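Local coordinates for protein possible glutathione S-transferase (Rhodopseudomonas palustris, PDB 3M8N) that probably catalyses the conjugation of glutathione to electrophilic compounds, as a member of the glutathione S-transferase superfamily, at residues 170-174 against 175-179; 112-115 against 116-120; 185-188 against 189-193. All coordinates share one frame; numbering follows the deposited sequence.

Contact 1: residues 170-174 against 175-179; sequences HVADQ and CDFDL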
loop_
_atom_site.group_PDB
_atom_site.type_symbol
_atom_site.label_atom_id
_atom_site.label_comp_id
_atom_site.label_asym_id
_atom_site.label_seq_id
_atom_site.Cartn_x
_atom_site.Cartn_y
_atom_site.Cartn_z
ATOM N N HIS A 170 13.983 6.342 -7.490
ATOM C CA HIS A 170 15.281 6.901 -7.629
ATOM C C HIS A 170 16.255 5.934 -8.238
ATOM O O HIS A 170 17.332 6.341 -8.684
ATOM C CB HIS A 170 15.813 7.419 -6.296
ATOM C CG HIS A 170 16.560 6.406 -5.497
ATOM N ND1 HIS A 170 15.940 5.393 -4.805
ATOM C CD2 HIS A 170 17.880 6.266 -5.255
ATOM C CE1 HIS A 170 16.842 4.654 -4.196
ATOM N NE2 HIS A 170 18.030 5.169 -4.442
ATOM N N VAL A 171 15.917 4.666 -8.258
ATOM C CA VAL A 171 16.799 3.720 -8.921
ATOM C C VAL A 171 16.302 3.296 -10.308
ATOM O O VAL A 171 16.927 2.477 -10.928
ATOM C CB VAL A 171 17.029 2.435 -8.102
ATOM C CG1 VAL A 171 17.875 2.671 -6.926
ATOM C CG2 VAL A 171 15.716 1.797 -7.684
ATOM N N ALA A 172 15.199 3.847 -10.790
ATOM C CA ALA A 172 14.593 3.398 -12.030
ATOM C C ALA A 172 15.535 3.466 -13.236
ATOM O O ALA A 172 15.733 2.464 -13.874
ATOM C CB ALA A 172 13.346 4.130 -12.309
ATOM N N ASP A 173 16.126 4.622 -13.523
ATOM C CA ASP A 173 17.137 4.766 -14.594
ATOM C C ASP A 173 18.334 3.794 -14.489
ATOM O O ASP A 173 19.063 3.619 -15.451
ATOM C CB ASP A 173 17.613 6.246 -14.757
ATOM C CG ASP A 173 18.530 6.744 -13.585
ATOM O OD1 ASP A 173 18.210 7.774 -12.954
ATOM O OD2 ASP A 173 19.579 6.139 -13.276
ATOM N N GLN A 174 18.537 3.159 -13.341
ATOM C CA GLN A 174 19.578 2.164 -13.228
ATOM C C GLN A 174 19.027 0.819 -13.608
ATOM O O GLN A 174 19.766 -0.138 -13.713
ATOM C CB GLN A 174 20.185 2.100 -11.826
ATOM C CG GLN A 174 21.121 3.226 -11.531
ATOM C CD GLN A 174 21.162 3.546 -10.061
ATOM O OE1 GLN A 174 21.408 2.651 -9.246
ATOM N NE2 GLN A 174 20.890 4.822 -9.692
ATOM N N CYS A 175 17.740 0.719 -13.848
ATOM C CA CYS A 175 17.205 -0.591 -14.055
ATOM C C CYS A 175 16.348 -0.681 -15.305
ATOM O O CYS A 175 15.351 -1.375 -15.309
ATOM C CB CYS A 175 16.503 -1.101 -12.764
ATOM S SG CYS A 175 14.862 -0.360 -12.269
ATOM N N ASP A 176 16.751 0.049 -16.348
ATOM C CA ASP A 176 16.218 -0.076 -17.699
ATOM C C ASP A 176 15.123 0.900 -17.990
ATOM O O ASP A 176 14.449 0.773 -19.000
ATOM C CB ASP A 176 15.652 -1.468 -17.966
ATOM C CG ASP A 176 16.712 -2.499 -18.365
ATOM O OD1 ASP A 176 17.929 -2.318 -18.150
ATOM O OD2 ASP A 176 16.287 -3.539 -18.915
ATOM N N PHE A 177 14.902 1.849 -17.091
ATOM C CA PHE A 177 13.977 2.914 -17.378
ATOM C C PHE A 177 14.804 4.130 -17.813
ATOM O O PHE A 177 15.911 4.348 -17.370
ATOM C CB PHE A 177 13.121 3.240 -16.153
ATOM C CG PHE A 177 12.123 2.195 -15.799
ATOM C CD1 PHE A 177 10.826 2.288 -16.224
ATOM C CD2 PHE A 177 12.465 1.147 -15.011
ATOM C CE1 PHE A 177 9.917 1.316 -15.909
ATOM C CE2 PHE A 177 11.539 0.160 -14.682
ATOM C CZ PHE A 177 10.288 0.256 -15.125
ATOM N N ASP A 178 14.239 4.930 -18.684
ATOM C CA ASP A 178 14.928 6.091 -19.193
ATOM C C ASP A 178 14.063 7.217 -18.748
ATOM O O ASP A 178 12.906 7.326 -19.154
ATOM C CB ASP A 178 15.090 5.994 -20.741
ATOM C CG ASP A 178 15.500 7.327 -21.438
ATOM O OD1 ASP A 178 16.011 8.279 -20.789
ATOM O OD2 ASP A 178 15.319 7.390 -22.687
ATOM N N LEU A 179 14.644 8.052 -17.892
ATOM C CA LEU A 179 13.887 9.095 -17.238
ATOM C C LEU A 179 13.967 10.468 -17.907
ATOM O O LEU A 179 13.420 11.455 -17.394
ATOM C CB LEU A 179 14.281 9.127 -15.762
ATOM C CG LEU A 179 13.353 8.236 -14.912
ATOM C CD1 LEU A 179 13.826 6.786 -14.969
ATOM C CD2 LEU A 179 13.292 8.712 -13.455
#
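The carbonyl oxygen of V171 lies 3.8 Å from SG of C175, well to one side of its C=O direction, where the chain folds into a tight turn that includes a short 3-10 segment at 173-174. The turn belongs to the loop between helix 160-169 and helix 183-193, in the helical C-terminal domain of the glutathione transferase fold. The same V171 O accepts from Q174 N, the first of two successive bonds that reach three residues along the chain.

A172 carries the second. C175 N comes to 2.7 Å from A172 O with an N-H...O angle of 159°, standing above the carbonyl plane rather than on a lone pair. D176, with its positive phi, swings the backbone round, and F177 N reaches A172 O as well, weakly, at 3.4 Å. Two side chains of 175-179 are tied to other parts of the fold: the carboxylate of D176 forms a salt bridge with R122, and F177 meets Y137 edge to face, packing on helix 129-146. A172 O also sits near the plane of the F177 ring, at the edge marked by CD2. SG of C175 lies between its own backbone N and carbonyl carbon (chi1 73°), a torsion that folds the sulfur back over this turn. The A172 methyl is shared: CB touches F177 CB at 4.0 Å and L179 CD1 at 3.8 Å.

D173 closes the arrangement through its backbone. Its CA-H runs almost straight at F177 O, with CA and O 3.1 Å apart and 169° at the hydrogen. CB of D173 rests on L179 CD1, and that same methyl lies 3.5 Å from D173 N.

Contact 2: residues 112-115 against 116-120; sequences YFWL and CLVKG
F113 O takes two amides at once, those of L117 and V118, where helix 87-117 widens into a pi-type turn and ends. Both bonds measure 2.9 Å, F113 O to L117 N and F113 O to V118 N, but they arrive differently: V118 N comes nearly head-on, with a C=O...N angle of 169°, while L117 N stands well above the carbonyl plane. One residue earlier, Y112 O accepts from C116 N at 3.0 Å and, weakly, from L117 N. V118 then leaves helical geometry.

Apolar contacts follow the same spacing. With its CG anti to the backbone N (chi1 -156°), L117 brings CD2 against two rings, 3.7 Å from F113 CD1 and 4.0 Å from Y112 CE2. V118 CG2 likewise serves two aromatics. Its modelled distance to F113 CE2, 3.2 Å, is short for two carbons, so the exact fit there is doubtful. It also lies 4.0 Å from CE3 of W114, whose side chain runs alongside it. F113 CD2 in turn sits over one face of the W114 indole, toward its rim, and that ring also meets W132. The tyrosine hydroxyl is held elsewhere, by R11 O.

The last kind is a sulfur-aromatic contact within the helix: C116 SG lies obliquely off the Y112 ring, 5.1 Å from its centroid and 57° from the ring normal.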
loop_
_atom_site.group_PDB
_atom_site.type_symbol
_atom_site.label_atom_id
_atom_site.label_comp_id
_atom_site.label_asym_id
_atom_site.label_seq_id
_atom_site.Cartn_x
_atom_site.Cartn_y
_atom_site.Cartn_z
ATOM N N TYR A 112 14.162 -3.507 -10.470
ATOM C CA TYR A 112 15.320 -3.292 -9.599
ATOM C C TYR A 112 15.841 -4.580 -8.976
ATOM O O TYR A 112 17.047 -4.845 -8.899
ATOM C CB TYR A 112 14.990 -2.263 -8.487
ATOM C CG TYR A 112 16.093 -2.146 -7.456
ATOM C CD1 TYR A 112 17.252 -1.425 -7.730
ATOM C CD2 TYR A 112 15.989 -2.795 -6.225
ATOM C CE1 TYR A 112 18.267 -1.337 -6.817
ATOM C CE2 TYR A 112 17.000 -2.720 -5.295
ATOM C CZ TYR A 112 18.139 -1.993 -5.606
ATOM O OH TYR A 112 19.149 -1.928 -4.704
ATOM N N PHE A 113 14.925 -5.381 -8.465
ATOM C CA PHE A 113 15.363 -6.534 -7.717
ATOM C C PHE A 113 16.075 -7.484 -8.656
ATOM O O PHE A 113 17.182 -7.944 -8.363
ATOM C CB PHE A 113 14.173 -7.235 -7.039
ATOM C CG PHE A 113 14.573 -8.435 -6.253
ATOM C CD1 PHE A 113 15.126 -8.291 -4.983
ATOM C CD2 PHE A 113 14.436 -9.708 -6.787
ATOM C CE1 PHE A 113 15.529 -9.413 -4.246
ATOM C CE2 PHE A 113 14.824 -10.834 -6.070
ATOM C CZ PHE A 113 15.360 -10.698 -4.801
ATOM N N TRP A 114 15.403 -7.769 -9.769
ATOM C CA TRP A 114 15.841 -8.813 -10.718
ATOM C C TRP A 114 16.981 -8.354 -11.599
ATOM O O TRP A 114 17.958 -9.069 -11.746
ATOM C CB TRP A 114 14.649 -9.362 -11.543
ATOM C CG TRP A 114 13.753 -10.164 -10.684
ATOM C CD1 TRP A 114 12.546 -9.788 -10.164
ATOM C CD2 TRP A 114 14.014 -11.470 -10.187
ATOM N NE1 TRP A 114 12.048 -10.786 -9.367
ATOM C CE2 TRP A 114 12.931 -11.833 -9.374
ATOM C CE3 TRP A 114 15.066 -12.372 -10.359
ATOM C CZ2 TRP A 114 12.858 -13.054 -8.745
ATOM C CZ3 TRP A 114 14.994 -13.588 -9.739
ATOM C CH2 TRP A 114 13.891 -13.927 -8.941
ATOM N N LEU A 115 16.873 -7.128 -12.110
ATOM C CA LEU A 115 17.887 -6.605 -13.012
ATOM C C LEU A 115 19.108 -6.032 -12.318
ATOM O O LEU A 115 20.171 -5.992 -12.887
ATOM C CB LEU A 115 17.304 -5.589 -13.989
ATOM C CG LEU A 115 16.088 -6.036 -14.768
ATOM C CD1 LEU A 115 15.683 -4.955 -15.774
ATOM C CD2 LEU A 115 16.264 -7.444 -15.433
ATOM N N CYS A 116 18.967 -5.580 -11.090
ATOM C CA CYS A 116 20.094 -4.935 -10.420
ATOM C C CYS A 116 20.584 -5.731 -9.240
ATOM O O CYS A 116 21.762 -5.677 -8.934
ATOM C CB CYS A 116 19.843 -3.451 -9.998
ATOM S SG CYS A 116 19.179 -2.199 -11.230
ATOM N N LEU A 117 19.723 -6.474 -8.563
ATOM C CA LEU A 117 20.173 -7.097 -7.318
ATOM C C LEU A 117 20.525 -8.598 -7.380
ATOM O O LEU A 117 21.504 -9.047 -6.790
ATOM C CB LEU A 117 19.131 -6.805 -6.253
ATOM C CG LEU A 117 19.434 -6.811 -4.771
ATOM C CD1 LEU A 117 20.616 -5.913 -4.457
ATOM C CD2 LEU A 117 18.170 -6.316 -4.082
ATOM N N VAL A 118 19.696 -9.372 -8.071
ATOM C CA VAL A 118 19.897 -10.806 -8.189
ATOM C C VAL A 118 20.916 -11.079 -9.249
ATOM O O VAL A 118 20.736 -10.680 -10.404
ATOM C CB VAL A 118 18.626 -11.467 -8.625
ATOM C CG1 VAL A 118 18.884 -12.867 -9.087
ATOM C CG2 VAL A 118 17.654 -11.466 -7.479
ATOM N N LYS A 119 21.998 -11.746 -8.863
ATOM C CA LYS A 119 23.086 -12.034 -9.807
ATOM C C LYS A 119 22.553 -12.903 -10.974
ATOM O O LYS A 119 21.860 -13.883 -10.736
ATOM C CB LYS A 119 24.265 -12.680 -9.074
ATOM C CG LYS A 119 25.598 -12.391 -9.686
ATOM C CD LYS A 119 26.432 -13.662 -9.728
ATOM C CE LYS A 119 26.881 -13.986 -11.153
ATOM N NZ LYS A 119 27.818 -12.961 -11.687
ATOM N N GLY A 120 22.821 -12.499 -12.222
ATOM C CA GLY A 120 22.192 -13.111 -13.397
ATOM C C GLY A 120 20.671 -13.210 -13.385
ATOM O O GLY A 120 20.109 -14.198 -13.846
#

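Contact 3: residues 185-188 against 189-193; sequences VNAW and LRRVE
W188, with CG anti to its backbone N (chi1 172°), and V192, with CG1 anti to its own (chi1 176°), lie side by side one turn apart, and V192 CG2 ends up over the indole. This CH-pi contact puts the methyl 4.1 Å from the centroid of the five-membered ring. At the other end of the indole, L189 CD2 reaches CZ3 of W188 at 3.6 Å. R191 folds back along the helix, and its NH1 comes to the edge of the indole, 4.2 Å from W188 CD1, with one face of the guanidinium over A187 O. R190 curls back similarly, its flat group centred above N186 O. Beneath them run regular alpha-helical bonds, including V192 N to W188 O at 2.9 Å. W188 NE1 is hydrogen-bonded to D162 OD1, and the indole meets F153 edge to face. An alanine in place of W188 would probably leave D162 OD1 without this donor and the V192 and L189 methyls facing a gap. Helix 183-193 packs V185, W188, L189 and V192 against helix 160-169, at L165, Y166 and T169, while V185 and W188 also touch M143 of helix 129-146.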
loop_
_atom_site.group_PDB
_atom_site.type_symbol
_atom_site.label_atom_id
_atom_site.label_comp_id
_atom_site.label_asym_id
_atom_site.label_seq_id
_atom_site.Cartn_x
_atom_site.Cartn_y
_atom_site.Cartn_z
ATOM N N VAL A 185 9.421 14.721 -12.814
ATOM C CA VAL A 185 9.847 13.650 -11.932
ATOM C C VAL A 185 11.230 13.887 -11.482
ATOM O O VAL A 185 11.534 13.721 -10.338
ATOM C CB VAL A 185 9.666 12.200 -12.539
ATOM C CG1 VAL A 185 10.360 11.148 -11.691
ATOM C CG2 VAL A 185 8.200 11.851 -12.624
ATOM N N ASN A 186 12.087 14.262 -12.399
ATOM C CA ASN A 186 13.467 14.383 -12.065
ATOM C C ASN A 186 13.750 15.581 -11.157
ATOM O O ASN A 186 14.655 15.549 -10.339
ATOM C CB ASN A 186 14.255 14.506 -13.365
ATOM C CG ASN A 186 14.345 13.173 -14.182
ATOM O OD1 ASN A 186 13.973 13.149 -15.367
ATOM N ND2 ASN A 186 14.903 12.108 -13.579
ATOM N N ALA A 187 12.967 16.639 -11.302
ATOM C CA ALA A 187 13.098 17.830 -10.451
ATOM C C ALA A 187 12.686 17.489 -9.031
ATOM O O ALA A 187 13.315 17.921 -8.063
ATOM C CB ALA A 187 12.226 19.008 -10.994
ATOM N N TRP A 188 11.624 16.685 -8.939
ATOM C CA TRP A 188 11.139 16.109 -7.665
ATOM C C TRP A 188 12.201 15.248 -6.927
ATOM O O TRP A 188 12.480 15.443 -5.739
ATOM C CB TRP A 188 9.802 15.359 -7.890
ATOM C CG TRP A 188 9.373 14.595 -6.693
ATOM C CD1 TRP A 188 8.776 15.083 -5.591
ATOM C CD2 TRP A 188 9.564 13.211 -6.466
ATOM N NE1 TRP A 188 8.548 14.087 -4.680
ATOM C CE2 TRP A 188 9.020 12.917 -5.199
ATOM C CE3 TRP A 188 10.126 12.183 -7.217
ATOM C CZ2 TRP A 188 9.029 11.637 -4.659
ATOM C CZ3 TRP A 188 10.110 10.916 -6.698
ATOM C CH2 TRP A 188 9.569 10.660 -5.411
ATOM N N LEU A 189 12.867 14.362 -7.650
ATOM C CA LEU A 189 13.958 13.577 -7.066
ATOM C C LEU A 189 15.010 14.434 -6.489
ATOM O O LEU A 189 15.475 14.149 -5.399
ATOM C CB LEU A 189 14.592 12.617 -8.092
ATOM C CG LEU A 189 13.710 11.542 -8.724
ATOM C CD1 LEU A 189 14.297 11.053 -10.048
ATOM C CD2 LEU A 189 13.539 10.421 -7.727
ATOM N N ARG A 190 15.408 15.476 -7.221
ATOM C CA ARG A 190 16.421 16.411 -6.730
ATOM C C ARG A 190 15.891 17.166 -5.555
ATOM O O ARG A 190 16.629 17.408 -4.649
ATOM C CB ARG A 190 16.956 17.379 -7.823
ATOM C CG ARG A 190 17.968 16.706 -8.841
ATOM C CD ARG A 190 18.618 17.643 -9.974
ATOM N NE ARG A 190 17.588 18.254 -10.834
ATOM C CZ ARG A 190 17.134 17.766 -12.002
ATOM N NH1 ARG A 190 17.638 16.648 -12.537
ATOM N NH2 ARG A 190 16.162 18.404 -12.628
ATOM N N ARG A 191 14.613 17.529 -5.536
ATOM C CA ARG A 191 14.059 18.249 -4.392
ATOM C C ARG A 191 14.130 17.415 -3.116
ATOM O O ARG A 191 14.524 17.888 -2.047
ATOM C CB ARG A 191 12.642 18.564 -4.740
ATOM C CG ARG A 191 12.034 19.643 -4.002
ATOM C CD ARG A 191 10.609 19.894 -4.528
ATOM N NE ARG A 191 10.629 20.532 -5.828
ATOM C CZ ARG A 191 10.190 20.039 -6.988
ATOM N NH1 ARG A 191 9.607 18.864 -7.101
ATOM N NH2 ARG A 191 10.348 20.775 -8.084
ATOM N N VAL A 192 13.798 16.151 -3.238
ATOM C CA VAL A 192 13.946 15.191 -2.165
ATOM C C VAL A 192 15.366 15.015 -1.696
ATOM O O VAL A 192 15.648 15.053 -0.522
ATOM C CB VAL A 192 13.320 13.805 -2.526
ATOM C CG1 VAL A 192 13.595 12.825 -1.432
ATOM C CG2 VAL A 192 11.861 13.969 -2.688
ATOM N N GLU A 193 16.274 14.805 -2.617
ATOM C CA GLU A 193 17.691 14.802 -2.280
ATOM C C GLU A 193 18.261 16.067 -1.611
ATOM O O GLU A 193 19.280 15.967 -1.034
ATOM C CB GLU A 193 18.528 14.377 -3.480
ATOM C CG GLU A 193 18.044 13.128 -4.075
ATOM C CD GLU A 193 18.348 12.982 -5.493
ATOM O OE1 GLU A 193 18.907 13.895 -6.121
ATOM O OE2 GLU A 193 18.028 11.922 -6.020
#

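In the fold
From the N terminus, contact 2 comes first, ending the long helix 87-117. Contact 1 follows as a turn in the loop after helix 160-169, and contact 3 lies along helix 183-193. Each spans only three to five residues, and they run in series, neither nested nor crossed. Contact 1 is the bridge. C175 CB packs on C116 SG at 3.3 Å, and this cysteine pair, a disulfide in another structure of the protein, is unbonded here. V171 CG2 rests on Y112 CD1. On its other side, H170 and L179 pack on L189 and V185. Contacts 2 and 3 stay about 12 Å apart at their nearest atoms, joined through this loop within the helical C-terminal domain.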